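Local coordinates for Oxidored_FMN domain-containing protein ([Pseudomonas] geniculata N1, PDB 6L6J) that acts as a 6-hydroxypseudooxynicotine amine oxidase carrying FMN, a [4Fe-4S] cluster and bound ADP, and probably oxidises its substrate through the flavin, at residues P75-D80 with A162-V167; D154-A159 with S209-A214; V167-A172 with R202-T207. All coordinates share one frame; numbering follows the deposited sequence.

Interaction 1. Residues P75-D80 with A162-V167; sequences PRMYSD and AGFDIV. With SO4 (sulfate ion), chain G.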
loop_
_atom_site.group_PDB
_atom_site.type_symbol
_atom_site.label_atom_id
_atom_site.label_comp_id
_atom_site.label_asym_id
_atom_site.label_seq_id
_atom_site.Cartn_x
_atom_site.Cartn_y
_atom_site.Cartn_z
ATOM N N PRO A 75 17.023 -6.356 -0.101
ATOM C CA PRO A 75 18.159 -6.875 0.652
ATOM C C PRO A 75 18.705 -8.137 -0.019
ATOM O O PRO A 75 17.951 -8.785 -0.710
ATOM C CB PRO A 75 17.595 -7.236 2.032
ATOM C CG PRO A 75 16.352 -6.408 2.134
ATOM C CD PRO A 75 15.815 -6.290 0.718
ATOM N N ARG A 76 19.980 -8.440 0.216
ATOM C CA ARG A 76 20.659 -9.650 -0.321
ATOM C C ARG A 76 21.466 -10.322 0.795
ATOM O O ARG A 76 22.067 -9.613 1.625
ATOM C CB ARG A 76 21.577 -9.258 -1.479
ATOM C CG ARG A 76 20.872 -8.574 -2.644
ATOM C CD ARG A 76 21.762 -7.536 -3.320
ATOM N NE ARG A 76 21.405 -7.366 -4.709
ATOM C CZ ARG A 76 22.246 -7.076 -5.690
ATOM N NH1 ARG A 76 23.540 -6.908 -5.450
ATOM N NH2 ARG A 76 21.787 -7.000 -6.929
ATOM N N MET A 77 21.487 -11.648 0.800
ATOM C CA MET A 77 22.247 -12.447 1.786
ATOM C C MET A 77 22.906 -13.617 1.049
ATOM O O MET A 77 23.014 -14.689 1.642
ATOM C CB MET A 77 21.304 -12.920 2.906
ATOM C CG MET A 77 21.986 -13.236 4.226
ATOM S SD MET A 77 22.665 -11.774 5.017
ATOM C CE MET A 77 21.463 -11.584 6.322
ATOM N N TYR A 78 23.363 -13.401 -0.186
ATOM C CA TYR A 78 23.992 -14.457 -1.037
ATOM C C TYR A 78 25.506 -14.282 -1.060
ATOM O O TYR A 78 26.168 -15.074 -1.738
ATOM C CB TYR A 78 23.453 -14.501 -2.472
ATOM C CG TYR A 78 23.521 -13.223 -3.273
ATOM C CD1 TYR A 78 24.725 -12.714 -3.730
ATOM C CD2 TYR A 78 22.350 -12.553 -3.632
ATOM C CE1 TYR A 78 24.768 -11.563 -4.505
ATOM C CE2 TYR A 78 22.372 -11.402 -4.400
ATOM C CZ TYR A 78 23.584 -10.908 -4.844
ATOM O OH TYR A 78 23.579 -9.755 -5.571
ATOM N N SER A 79 26.017 -13.299 -0.326
ATOM C CA SER A 79 27.464 -13.001 -0.235
ATOM C C SER A 79 27.811 -12.347 1.111
ATOM O O SER A 79 27.054 -11.486 1.578
ATOM C CB SER A 79 27.910 -12.155 -1.405
ATOM O OG SER A 79 29.071 -11.400 -1.067
ATOM N N ASP A 80 28.978 -12.696 1.658
ATOM C CA ASP A 80 29.436 -12.273 3.010
ATOM C C ASP A 80 29.559 -10.741 3.099
ATOM O O ASP A 80 29.471 -10.201 4.226
ATOM C CB ASP A 80 30.741 -12.993 3.391
ATOM C CG ASP A 80 30.549 -14.404 3.941
ATOM O OD1 ASP A 80 29.398 -14.934 3.911
ATOM O OD2 ASP A 80 31.534 -14.966 4.417
ATOM N N ALA A 162 24.882 -11.873 11.116
ATOM C CA ALA A 162 24.357 -10.493 11.050
ATOM C C ALA A 162 23.626 -10.135 12.363
ATOM O O ALA A 162 23.542 -8.933 12.723
ATOM C CB ALA A 162 23.460 -10.396 9.833
ATOM N N GLY A 163 23.076 -11.144 13.039
ATOM C CA GLY A 163 22.433 -11.025 14.363
ATOM C C GLY A 163 20.914 -11.086 14.332
ATOM O O GLY A 163 20.304 -10.725 15.365
ATOM N N PHE A 164 20.332 -11.494 13.201
ATOM C CA PHE A 164 18.878 -11.733 13.042
ATOM C C PHE A 164 18.452 -12.798 14.070
ATOM O O PHE A 164 19.159 -13.812 14.295
ATOM C CB PHE A 164 18.543 -12.119 11.588
ATOM C CG PHE A 164 18.666 -11.009 10.562
ATOM C CD1 PHE A 164 17.720 -9.994 10.488
ATOM C CD2 PHE A 164 19.734 -10.967 9.675
ATOM C CE1 PHE A 164 17.841 -8.972 9.558
ATOM C CE2 PHE A 164 19.850 -9.942 8.743
ATOM C CZ PHE A 164 18.900 -8.954 8.679
ATOM N N ASP A 165 17.295 -12.575 14.683
ATOM C CA ASP A 165 16.705 -13.456 15.727
ATOM C C ASP A 165 15.820 -14.516 15.079
ATOM O O ASP A 165 15.681 -15.620 15.677
ATOM C CB ASP A 165 15.896 -12.629 16.731
ATOM C CG ASP A 165 16.737 -11.549 17.381
ATOM O OD1 ASP A 165 17.669 -11.899 18.158
ATOM O OD2 ASP A 165 16.482 -10.368 17.077
ATOM N N ILE A 166 15.200 -14.154 13.946
ATOM C CA ILE A 166 14.170 -14.962 13.225
ATOM C C ILE A 166 14.590 -15.038 11.759
ATOM O O ILE A 166 14.671 -13.971 11.102
ATOM C CB ILE A 166 12.763 -14.346 13.374
ATOM C CG1 ILE A 166 12.408 -14.050 14.837
ATOM C CG2 ILE A 166 11.720 -15.241 12.720
ATOM C CD1 ILE A 166 11.225 -13.115 15.018
ATOM N N VAL A 167 14.836 -16.253 11.271
ATOM C CA VAL A 167 15.301 -16.534 9.884
ATOM C C VAL A 167 14.180 -17.309 9.195
ATOM O O VAL A 167 13.776 -18.331 9.768
ATOM C CB VAL A 167 16.634 -17.302 9.923
ATOM C CG1 VAL A 167 17.118 -17.749 8.560
ATOM C CG2 VAL A 167 17.710 -16.479 10.611
HETATM S S SO4 G . 26.853 -5.811 -7.290
HETATM O O1 SO4 G . 27.336 -5.858 -5.919
HETATM O O2 SO4 G . 27.966 -5.802 -8.202
HETATM O O3 SO4 G . 26.028 -6.955 -7.569
HETATM O O4 SO4 G . 26.078 -4.616 -7.492
#
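Met-77 and Phe-164 approach from opposite directions, and the methyl end of the methionine makes the contact: Met-77 CE lies 3.3 Å from Phe-164 CE2. The methyl meets the ring obliquely, nearer CE2 than CD2. It also packs against Ala-162, with Met-77 CE 4.2 Å from Ala-162 CB, so one methyl group serves both partners. The bent methionine chain explains this reach: CG stands anti to the backbone N (chi1 -156°), and turns at chi2 and chi3 then bring CE round to the ring. No hydrogen bond joins the two segments, and all three touching residues are buried: the contact is apolar packing of a methyl against a ring and an alanine.

Gly-163 ends the helix in a Schellman motif, with positive phi (105°), just ahead of Phe-164. In the other segment Arg-76 NH1 donates at 3.3 Å to O3 of a sulfate probably from the crystallisation liquor, which lies at the guanidinium edge and is also hydrogen-bonded to Lys-81 NZ.

The surrounding barrel elements complete the packing. Met-77 touches Thr-61 of strand 55-62 and Leu-104 of strand 99-105, Phe-164 rests on Val-102 of the latter, and both side chains meet Ala-159 of helix 142-162.

Interaction 2. Residues D154-A159 with S209-A214; sequences DAALRA and SDVKDA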
loop_
_atom_site.group_PDB
_atom_site.type_symbol
_atom_site.label_atom_id
_atom_site.label_comp_id
_atom_site.label_asym_id
_atom_site.label_seq_id
_atom_site.Cartn_x
_atom_site.Cartn_y
_atom_site.Cartn_z
ATOM N N ASP A 154 23.403 -21.608 3.703
ATOM C CA ASP A 154 24.532 -20.630 3.758
ATOM C C ASP A 154 24.018 -19.201 4.002
ATOM O O ASP A 154 24.611 -18.487 4.819
ATOM C CB ASP A 154 25.408 -20.692 2.500
ATOM C CG ASP A 154 26.357 -21.877 2.489
ATOM O OD1 ASP A 154 26.461 -22.553 3.525
ATOM O OD2 ASP A 154 26.988 -22.118 1.458
ATOM N N ALA A 155 22.961 -18.794 3.316
ATOM C CA ALA A 155 22.266 -17.511 3.572
ATOM C C ALA A 155 21.723 -17.477 5.014
ATOM O O ALA A 155 21.700 -16.363 5.593
ATOM C CB ALA A 155 21.160 -17.294 2.565
ATOM N N ALA A 156 21.265 -18.614 5.564
ATOM C CA ALA A 156 20.760 -18.700 6.959
ATOM C C ALA A 156 21.928 -18.441 7.910
ATOM O O ALA A 156 21.754 -17.598 8.821
ATOM C CB ALA A 156 20.107 -20.023 7.239
ATOM N N LEU A 157 23.083 -19.088 7.660
ATOM C CA LEU A 157 24.340 -18.884 8.434
ATOM C C LEU A 157 24.733 -17.402 8.395
ATOM O O LEU A 157 24.958 -16.844 9.484
ATOM C CB LEU A 157 25.445 -19.814 7.923
ATOM C CG LEU A 157 25.242 -21.288 8.302
ATOM C CD1 LEU A 157 26.145 -22.217 7.501
ATOM C CD2 LEU A 157 25.447 -21.506 9.791
ATOM N N ARG A 158 24.738 -16.775 7.219
ATOM C CA ARG A 158 25.090 -15.340 7.064
ATOM C C ARG A 158 24.148 -14.483 7.921
ATOM O O ARG A 158 24.640 -13.515 8.572
ATOM C CB ARG A 158 25.024 -14.908 5.598
ATOM C CG ARG A 158 26.137 -15.461 4.719
ATOM C CD ARG A 158 26.166 -14.812 3.336
ATOM N NE ARG A 158 27.070 -15.533 2.443
ATOM C CZ ARG A 158 26.726 -16.588 1.697
ATOM N NH1 ARG A 158 25.481 -17.038 1.675
ATOM N NH2 ARG A 158 27.643 -17.192 0.969
ATOM N N ALA A 159 22.858 -14.812 7.939
ATOM C CA ALA A 159 21.825 -14.076 8.709
ATOM C C ALA A 159 22.115 -14.174 10.215
ATOM O O ALA A 159 21.932 -13.170 10.903
ATOM C CB ALA A 159 20.448 -14.595 8.368
ATOM N N SER A 209 14.302 -28.066 7.284
ATOM C CA SER A 209 15.195 -28.942 8.085
ATOM C C SER A 209 16.648 -28.455 7.991
ATOM O O SER A 209 17.321 -28.460 9.040
ATOM C CB SER A 209 15.064 -30.382 7.644
ATOM O OG SER A 209 16.184 -31.162 8.043
ATOM N N ASP A 210 17.135 -28.076 6.796
ATOM C CA ASP A 210 18.554 -27.643 6.612
ATOM C C ASP A 210 18.805 -26.357 7.395
ATOM O O ASP A 210 19.856 -26.257 8.032
ATOM C CB ASP A 210 18.933 -27.475 5.146
ATOM C CG ASP A 210 19.037 -28.812 4.451
ATOM O OD1 ASP A 210 18.850 -29.839 5.148
ATOM O OD2 ASP A 210 19.254 -28.813 3.223
ATOM N N VAL A 211 17.850 -25.435 7.360
ATOM C CA VAL A 211 17.965 -24.100 8.007
ATOM C C VAL A 211 17.866 -24.293 9.530
ATOM O O VAL A 211 18.648 -23.666 10.288
ATOM C CB VAL A 211 16.887 -23.145 7.475
ATOM C CG1 VAL A 211 17.025 -21.777 8.113
ATOM C CG2 VAL A 211 16.912 -23.026 5.954
ATOM N N LYS A 212 16.956 -25.156 9.976
ATOM C CA LYS A 212 16.799 -25.488 11.413
ATOM C C LYS A 212 18.123 -26.071 11.925
ATOM O O LYS A 212 18.597 -25.606 12.964
ATOM C CB LYS A 212 15.598 -26.407 11.633
ATOM C CG LYS A 212 14.702 -25.975 12.786
ATOM C CD LYS A 212 13.523 -26.895 13.008
ATOM C CE LYS A 212 13.329 -27.254 14.466
ATOM N NZ LYS A 212 12.450 -28.435 14.611
ATOM N N ASP A 213 18.736 -26.998 11.195
ATOM C CA ASP A 213 20.020 -27.622 11.620
ATOM C C ASP A 213 21.098 -26.539 11.595
ATOM O O ASP A 213 21.936 -26.517 12.491
ATOM C CB ASP A 213 20.388 -28.844 10.768
ATOM C CG ASP A 213 19.272 -29.886 10.667
ATOM O OD1 ASP A 213 18.394 -29.933 11.602
ATOM O OD2 ASP A 213 19.251 -30.630 9.640
ATOM N N ALA A 214 21.034 -25.643 10.615
ATOM C CA ALA A 214 22.029 -24.570 10.393
ATOM C C ALA A 214 22.037 -23.580 11.574
ATOM O O ALA A 214 23.124 -23.346 12.115
ATOM C CB ALA A 214 21.758 -23.892 9.072
#
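Ala-214 and Ala-156 have the most surface buried in this helix-to-helix contact, and Leu-157 follows; each alanine faces the other helix and meets a larger side chain there. Ala-156 CB points at Val-211 and comes within 3.7 Å of Val-211 CG1. That branch of the valine stands anti to the backbone N (chi1 -179°), and it is the one that meets the alanine methyl. The second pair lies about a turn further along the helix of Val-211. Leu-157 CG is 4.4 Å from Ala-214 CB, and Leu-157 CD2 reaches the backbone as well, 3.8 Å from Ala-214 O.

Leu-157 does not start out facing its partner. Its CG is anti to the carbonyl carbon (chi1 -73°), and only the end of the chain swings nearer the second helix. The nearest CA pairs, Ala-156 with Val-211 at 6.2 Å and Leu-157 with Ala-214 at 6.4 Å, show that residue numbers rise together along the two segments. That is the relation expected of successive outer helices in a beta/alpha (TIM) barrel: helix 142-162 leads into strand 166-171, and helix 197-215 comes after it. The small side chains of Ala-156 and Ala-214 are consistent with so close an approach of the backbones.

Burial grades across the interface. Ala-156 and Val-211 are enclosed on the barrel side, where both touch Val-167 of strand 166-171 and Val-211 also meets Val-221 of strand 220-229. Leu-157, by contrast, is exposed. No hydrogen bond crosses between the segments, but Asp-210 OD2 forms a salt bridge with Arg-149 NE, tying helix 197-215 to an earlier part of helix 142-162.

Interaction 3. Residues V167-A172 with R202-T207; sequences VYVYCA and RLLRET. With FMN (flavin mononucleotide), chain B.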
loop_
_atom_site.group_PDB
_atom_site.type_symbol
_atom_site.label_atom_id
_atom_site.label_comp_id
_atom_site.label_asym_id
_atom_site.label_seq_id
_atom_site.Cartn_x
_atom_site.Cartn_y
_atom_site.Cartn_z
ATOM N N VAL A 167 14.836 -16.253 11.271
ATOM C CA VAL A 167 15.301 -16.534 9.884
ATOM C C VAL A 167 14.180 -17.309 9.195
ATOM O O VAL A 167 13.776 -18.331 9.768
ATOM C CB VAL A 167 16.634 -17.302 9.923
ATOM C CG1 VAL A 167 17.118 -17.749 8.560
ATOM C CG2 VAL A 167 17.710 -16.479 10.611
ATOM N N TYR A 168 13.696 -16.834 8.033
ATOM C CA TYR A 168 12.469 -17.356 7.354
ATOM C C TYR A 168 12.825 -18.433 6.315
ATOM O O TYR A 168 13.983 -18.480 5.796
ATOM C CB TYR A 168 11.639 -16.251 6.686
ATOM C CG TYR A 168 10.591 -15.606 7.564
ATOM C CD1 TYR A 168 10.908 -14.601 8.466
ATOM C CD2 TYR A 168 9.261 -15.949 7.442
ATOM C CE1 TYR A 168 9.940 -13.971 9.236
ATOM C CE2 TYR A 168 8.284 -15.323 8.195
ATOM C CZ TYR A 168 8.616 -14.339 9.108
ATOM O OH TYR A 168 7.636 -13.761 9.875
ATOM N N VAL A 169 11.847 -19.301 6.049
ATOM C CA VAL A 169 11.778 -20.169 4.841
ATOM C C VAL A 169 10.532 -19.715 4.078
ATOM O O VAL A 169 9.434 -19.777 4.651
ATOM C CB VAL A 169 11.742 -21.663 5.210
ATOM C CG1 VAL A 169 11.050 -22.510 4.164
ATOM C CG2 VAL A 169 13.139 -22.201 5.472
ATOM N N TYR A 170 10.692 -19.183 2.869
ATOM C CA TYR A 170 9.624 -18.388 2.211
ATOM C C TYR A 170 8.940 -19.238 1.151
ATOM O O TYR A 170 9.601 -19.654 0.169
ATOM C CB TYR A 170 10.201 -17.128 1.584
ATOM C CG TYR A 170 9.195 -16.247 0.902
ATOM C CD1 TYR A 170 8.127 -15.725 1.603
ATOM C CD2 TYR A 170 9.332 -15.890 -0.425
ATOM C CE1 TYR A 170 7.205 -14.883 0.999
ATOM C CE2 TYR A 170 8.427 -15.039 -1.036
ATOM C CZ TYR A 170 7.360 -14.538 -0.325
ATOM O OH TYR A 170 6.452 -13.714 -0.905
ATOM N N CYS A 171 7.649 -19.471 1.344
ATOM C CA CYS A 171 6.801 -20.252 0.414
ATOM C C CYS A 171 5.417 -19.613 0.327
ATOM O O CYS A 171 4.481 -20.186 0.873
ATOM C CB CYS A 171 6.719 -21.698 0.868
ATOM S SG CYS A 171 5.786 -22.726 -0.281
ATOM N N ALA A 172 5.311 -18.474 -0.360
ATOM C CA ALA A 172 4.107 -17.612 -0.386
ATOM C C ALA A 172 4.107 -16.707 -1.617
ATOM O O ALA A 172 5.034 -16.822 -2.411
ATOM C CB ALA A 172 4.030 -16.796 0.890
ATOM N N ARG A 202 8.573 -32.029 -0.762
ATOM C CA ARG A 202 9.948 -32.481 -0.403
ATOM C C ARG A 202 10.911 -31.283 -0.321
ATOM O O ARG A 202 11.754 -31.239 0.619
ATOM C CB ARG A 202 10.459 -33.502 -1.430
ATOM C CG ARG A 202 11.859 -34.035 -1.139
ATOM C CD ARG A 202 12.316 -35.166 -2.057
ATOM N NE ARG A 202 11.248 -36.119 -2.322
ATOM C CZ ARG A 202 10.753 -36.976 -1.429
ATOM N NH1 ARG A 202 11.245 -37.031 -0.203
ATOM N NH2 ARG A 202 9.751 -37.773 -1.760
ATOM N N LEU A 203 10.848 -30.353 -1.273
ATOM C CA LEU A 203 11.856 -29.275 -1.318
ATOM C C LEU A 203 11.642 -28.351 -0.115
ATOM O O LEU A 203 12.656 -27.971 0.517
ATOM C CB LEU A 203 11.776 -28.513 -2.636
ATOM C CG LEU A 203 12.898 -27.506 -2.864
ATOM C CD1 LEU A 203 14.243 -28.054 -2.399
ATOM C CD2 LEU A 203 12.978 -27.108 -4.324
ATOM N N LEU A 204 10.381 -28.024 0.190
ATOM C CA LEU A 204 10.001 -27.173 1.349
ATOM C C LEU A 204 10.445 -27.844 2.656
ATOM O O LEU A 204 11.005 -27.131 3.500
ATOM C CB LEU A 204 8.490 -26.913 1.366
ATOM C CG LEU A 204 7.997 -26.176 2.616
ATOM C CD1 LEU A 204 8.694 -24.830 2.771
ATOM C CD2 LEU A 204 6.502 -25.991 2.596
ATOM N N ARG A 205 10.171 -29.138 2.832
ATOM C CA ARG A 205 10.568 -29.919 4.042
ATOM C C ARG A 205 12.101 -29.945 4.135
ATOM O O ARG A 205 12.631 -29.512 5.156
ATOM C CB ARG A 205 9.928 -31.319 4.009
ATOM C CG ARG A 205 10.671 -32.416 4.765
ATOM C CD ARG A 205 10.154 -33.808 4.431
ATOM N NE ARG A 205 8.935 -34.112 5.177
ATOM C CZ ARG A 205 7.788 -34.578 4.666
ATOM N NH1 ARG A 205 7.661 -34.832 3.369
ATOM N NH2 ARG A 205 6.764 -34.801 5.470
ATOM N N GLU A 206 12.787 -30.431 3.101
ATOM C CA GLU A 206 14.273 -30.584 3.071
ATOM C C GLU A 206 14.980 -29.243 3.345
ATOM O O GLU A 206 16.015 -29.242 3.993
ATOM C CB GLU A 206 14.728 -31.123 1.713
ATOM C CG GLU A 206 14.416 -32.589 1.494
ATOM C CD GLU A 206 14.942 -33.108 0.172
ATOM O OE1 GLU A 206 15.103 -32.298 -0.759
ATOM O OE2 GLU A 206 15.206 -34.320 0.084
ATOM N N THR A 207 14.450 -28.134 2.849
ATOM C CA THR A 207 15.026 -26.790 3.066
ATOM C C THR A 207 14.882 -26.444 4.556
ATOM O O THR A 207 15.931 -26.277 5.240
ATOM C CB THR A 207 14.396 -25.783 2.094
ATOM O OG1 THR A 207 14.760 -26.217 0.783
ATOM C CG2 THR A 207 14.873 -24.360 2.284
HETATM N N1 FMN B . 5.055 -9.887 1.820
HETATM C C2 FMN B . 6.179 -10.663 1.688
HETATM O O2 FMN B . 6.105 -11.840 2.052
HETATM N N3 FMN B . 7.359 -10.229 1.226
HETATM C C4 FMN B . 7.519 -8.951 0.843
HETATM O O4 FMN B . 8.601 -8.555 0.414
HETATM C C4A FMN B . 6.348 -8.033 0.920
HETATM N N5 FMN B . 6.441 -6.735 0.544
HETATM C C5A FMN B . 5.371 -5.924 0.707
HETATM C C6 FMN B . 5.482 -4.571 0.393
HETATM C C7 FMN B . 4.391 -3.747 0.582
HETATM C C7M FMN B . 4.507 -2.327 0.183
HETATM C C8 FMN B . 3.136 -4.266 1.138
HETATM C C8M FMN B . 1.927 -3.395 1.316
HETATM C C9 FMN B . 3.009 -5.592 1.456
HETATM C C9A FMN B . 4.082 -6.455 1.277
HETATM N N10 FMN B . 3.988 -7.807 1.641
HETATM C C10 FMN B . 5.098 -8.596 1.470
HETATM C "C1'" FMN B . 2.741 -8.404 2.216
HETATM C "C2'" FMN B . 2.636 -8.099 3.698
HETATM O "O2'" FMN B . 3.686 -8.801 4.339
HETATM C "C3'" FMN B . 1.331 -8.534 4.293
HETATM O "O3'" FMN B . 1.243 -9.958 4.219
HETATM C "C4'" FMN B . 0.100 -7.918 3.629
HETATM O "O4'" FMN B . 0.316 -6.507 3.390
HETATM C "C5'" FMN B . -1.153 -8.152 4.462
HETATM O "O5'" FMN B . -0.975 -7.518 5.717
HETATM P P FMN B . -1.535 -6.019 5.969
HETATM O O1P FMN B . -3.038 -6.110 5.830
HETATM O O2P FMN B . -1.052 -5.732 7.356
HETATM O O3P FMN B . -0.878 -5.161 4.904
#
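Val-169 CG1 and Leu-204 CD1 meet 3.6 Å apart at the closest point between the strand and the helix. The same leucine methyl also packs on Cys-171, the next strand residue that points toward the helix, with Cys-171 CB 4.2 Å from Leu-204 CD1. Leu-204 CG stands anti to the backbone N (chi1 173°), which carries CD1 over to the strand although its CB does not point straight at the strand. The other valine branch goes to Thr-207, where Val-169 CG2 and Thr-207 CG2 are 4.2 Å apart. Thr-207 can offer a methyl here because its hydroxyl turns back to its own helix: Thr-207 OG1 donates to Leu-203 O at 2.8 Å. Thr-207 N binds that carbonyl from the opposite face of its plane.

All four touching residues are buried, whereas the helix flank bearing Arg-202, Arg-205 and Glu-206 is partly exposed and makes no contact with the strand. The strand's other side serves the cofactor. Tyr-170 CB points away from the helix, and Tyr-170 CE1 lies 3.4 Å from FMN O2, while its hydroxyl is hydrogen-bonded to His-173 ND1. With an alanine in place of Tyr-170, a gap would probably open beside flavin O2 and His-173 ND1 would lose this hydroxyl partner.

The axes lie 9.8 Å apart, with directions 177° from each other. A strand followed by a helix that runs back antiparallel to it forms one beta/alpha unit of a TIM barrel, whose inward tyrosine here lines the FMN pocket.

In the fold
All three contacts lie in the flavin-binding barrel and depend on apolar packing without a hydrogen bond between their segments. Interactions 1 and 3 are fully buried; interaction 2, in the outer helical layer, is only partly so. Val-167 of strand 166-171 belongs to a segment of both interactions 1 and 3 but makes no contact across either. Instead, Val-167 CG1 packs against Ala-156 CB of interaction 2 at 4.0 Å. Interactions 2 and 3 share helix 197-215. Interactions 1 and 2 are also joined by a charged pair, the salt bridge of Asp-80 OD1 with Arg-158 NE at 2.8 Å. Of the three, interaction 3 alone includes a residue lining the FMN pocket.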